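Local coordinates for protein HepC.19480.a.B1 (Helicobacter pylori, PDB 6MTZ) that is of unknown function but is probably a DHH-family phosphoesterase that hydrolyses phosphodiester bonds with the help of metal ions, at residues D84-H89 / K94-Q99. Numbering follows the deposited sequence.
Sequences DKIQEH and KNIQIQ
Ile86, just past the end of helix 76-85, packs against Ile96 and Ile98 of the following strand in a small, wholly apolar contact that buries 139 Å² in all. Along the strand, Ile96 comes first. Its CG2 methyl meets CG2 of Ile86 at 4.0 Å, and the two branched side chains run at a slant to each other. A chi1 of -59° turns that methyl of Ile96 opposite its own backbone N. Gln97 starts off away from Ile86, on the other side of the strand, and as a polar residue suits its exposed position. The alternation of an extended chain then brings Ile98 back to the same face. Ile86 reaches it with its longer branch, CD1 lying 4.4 Å from CG2 of Ile98; with chi2 at 178°, CD1 is anti to CA and so held far from its own backbone. Beta-branched isoleucine suits the strand, and Ile86, the second residue of the type I turn from Lys85 to Glu88, sends its CG2 methyl to Ile96 and its CG1-CD1 branch to Ile98. The contact lies at the surface, within the beta-alpha-beta crossover from strand 64-70 through helix 76-85 to the neighbouring parallel strand 95-102. Helix 43-59 flanks it on the same sheet face, with Leu54 touching Ile86 and Ile57 touching Ile96.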
loop_
_atom_site.group_PDB
_atom_site.type_symbol
_atom_site.label_atom_id
_atom_site.label_comp_id
_atom_site.label_asym_id
_atom_site.label_seq_id
_atom_site.Cartn_x
_atom_site.Cartn_y
_atom_site.Cartn_z
ATOM N N ASP A 84 -22.777 12.885 0.487
ATOM C CA ASP A 84 -23.023 14.288 0.809
ATOM C C ASP A 84 -21.869 15.175 0.359
ATOM O O ASP A 84 -22.093 16.290 -0.126
ATOM C CB ASP A 84 -23.264 14.464 2.308
ATOM C CG ASP A 84 -24.412 13.618 2.825
ATOM O OD1 ASP A 84 -24.324 13.146 3.979
ATOM O OD2 ASP A 84 -25.390 13.408 2.077
ATOM N N LYS A 85 -20.631 14.699 0.501
ATOM C CA LYS A 85 -19.483 15.576 0.282
ATOM C C LYS A 85 -19.381 16.018 -1.176
ATOM O O LYS A 85 -19.022 17.169 -1.450
ATOM C CB LYS A 85 -18.190 14.890 0.738
ATOM N N ILE A 86 -19.714 15.135 -2.127
ATOM C CA ILE A 86 -19.572 15.478 -3.544
ATOM C C ILE A 86 -20.695 16.353 -4.071
ATOM O O ILE A 86 -20.720 16.645 -5.274
ATOM C CB ILE A 86 -19.513 14.257 -4.484
ATOM C CG1 ILE A 86 -20.817 13.466 -4.428
ATOM C CG2 ILE A 86 -18.350 13.359 -4.142
ATOM C CD1 ILE A 86 -20.820 12.275 -5.367
ATOM N N GLN A 87 -21.630 16.774 -3.224
ATOM C CA GLN A 87 -22.672 17.702 -3.634
ATOM C C GLN A 87 -22.482 19.084 -3.027
ATOM O O GLN A 87 -23.391 19.916 -3.101
ATOM C CB GLN A 87 -24.049 17.135 -3.285
ATOM C CG GLN A 87 -24.517 16.075 -4.283
ATOM C CD GLN A 87 -25.371 14.999 -3.645
ATOM O OE1 GLN A 87 -25.445 14.894 -2.421
ATOM N NE2 GLN A 87 -26.019 14.190 -4.472
ATOM N N GLU A 88 -21.324 19.350 -2.437
ATOM C CA GLU A 88 -21.000 20.677 -1.944
ATOM C C GLU A 88 -20.290 21.454 -3.053
ATOM O O GLU A 88 -20.243 21.020 -4.210
ATOM C CB GLU A 88 -20.167 20.570 -0.668
ATOM C CG GLU A 88 -20.830 19.747 0.427
ATOM C CD GLU A 88 -19.914 19.504 1.609
ATOM O OE1 GLU A 88 -18.687 19.675 1.452
ATOM O OE2 GLU A 88 -20.423 19.144 2.695
ATOM N N HIS A 89 -19.729 22.614 -2.715
ATOM C CA HIS A 89 -19.008 23.428 -3.692
ATOM C C HIS A 89 -17.637 22.834 -3.999
ATOM O O HIS A 89 -16.700 22.977 -3.215
ATOM C CB HIS A 89 -18.859 24.860 -3.189
ATOM N N LYS A 94 -18.118 20.536 -11.295
ATOM C CA LYS A 94 -17.419 19.265 -11.465
ATOM C C LYS A 94 -18.365 18.066 -11.489
ATOM O O LYS A 94 -19.175 17.872 -10.577
ATOM C CB LYS A 94 -16.388 19.076 -10.356
ATOM C CG LYS A 94 -15.035 19.681 -10.667
ATOM C CD LYS A 94 -14.288 20.029 -9.392
ATOM C CE LYS A 94 -12.833 20.349 -9.670
ATOM N NZ LYS A 94 -12.192 20.957 -8.474
ATOM N N ASN A 95 -18.252 17.259 -12.540
ATOM C CA ASN A 95 -19.076 16.068 -12.691
ATOM C C ASN A 95 -18.333 14.887 -12.083
ATOM O O ASN A 95 -17.241 14.527 -12.539
ATOM C CB ASN A 95 -19.409 15.805 -14.159
ATOM C CG ASN A 95 -20.243 14.547 -14.350
ATOM O OD1 ASN A 95 -20.918 14.086 -13.428
ATOM N ND2 ASN A 95 -20.200 13.986 -15.552
ATOM N N ILE A 96 -18.930 14.286 -11.060
ATOM C CA ILE A 96 -18.290 13.268 -10.245
ATOM C C ILE A 96 -19.211 12.064 -10.217
ATOM O O ILE A 96 -20.276 12.113 -9.590
ATOM C CB ILE A 96 -18.008 13.767 -8.823
ATOM C CG1 ILE A 96 -17.099 14.998 -8.858
ATOM C CG2 ILE A 96 -17.416 12.650 -7.977
ATOM C CD1 ILE A 96 -16.925 15.661 -7.519
ATOM N N GLN A 97 -18.812 10.989 -10.895
ATOM C CA GLN A 97 -19.494 9.704 -10.804
ATOM C C GLN A 97 -18.835 8.841 -9.741
ATOM O O GLN A 97 -17.623 8.902 -9.530
ATOM C CB GLN A 97 -19.461 8.973 -12.143
ATOM C CG GLN A 97 -20.135 7.608 -12.127
ATOM C CD GLN A 97 -20.177 6.968 -13.504
ATOM O OE1 GLN A 97 -19.976 7.645 -14.519
ATOM N NE2 GLN A 97 -20.436 5.661 -13.549
ATOM N N ILE A 98 -19.636 8.025 -9.070
ATOM C CA ILE A 98 -19.120 7.131 -8.046
ATOM C C ILE A 98 -19.696 5.742 -8.261
ATOM O O ILE A 98 -20.896 5.587 -8.520
ATOM C CB ILE A 98 -19.438 7.635 -6.625
ATOM C CG1 ILE A 98 -19.110 6.553 -5.603
ATOM C CG2 ILE A 98 -20.891 8.065 -6.494
ATOM C CD1 ILE A 98 -19.479 6.962 -4.212
ATOM N N GLN A 99 -18.840 4.734 -8.154
ATOM C CA GLN A 99 -19.261 3.342 -8.252
ATOM C C GLN A 99 -18.489 2.522 -7.230
ATOM O O GLN A 99 -17.254 2.472 -7.275
ATOM C CB GLN A 99 -19.033 2.797 -9.662
ATOM C CG GLN A 99 -19.520 1.376 -9.860
ATOM C CD GLN A 99 -21.012 1.268 -9.657
ATOM O OE1 GLN A 99 -21.791 1.765 -10.469
ATOM N NE2 GLN A 99 -21.423 0.627 -8.559
#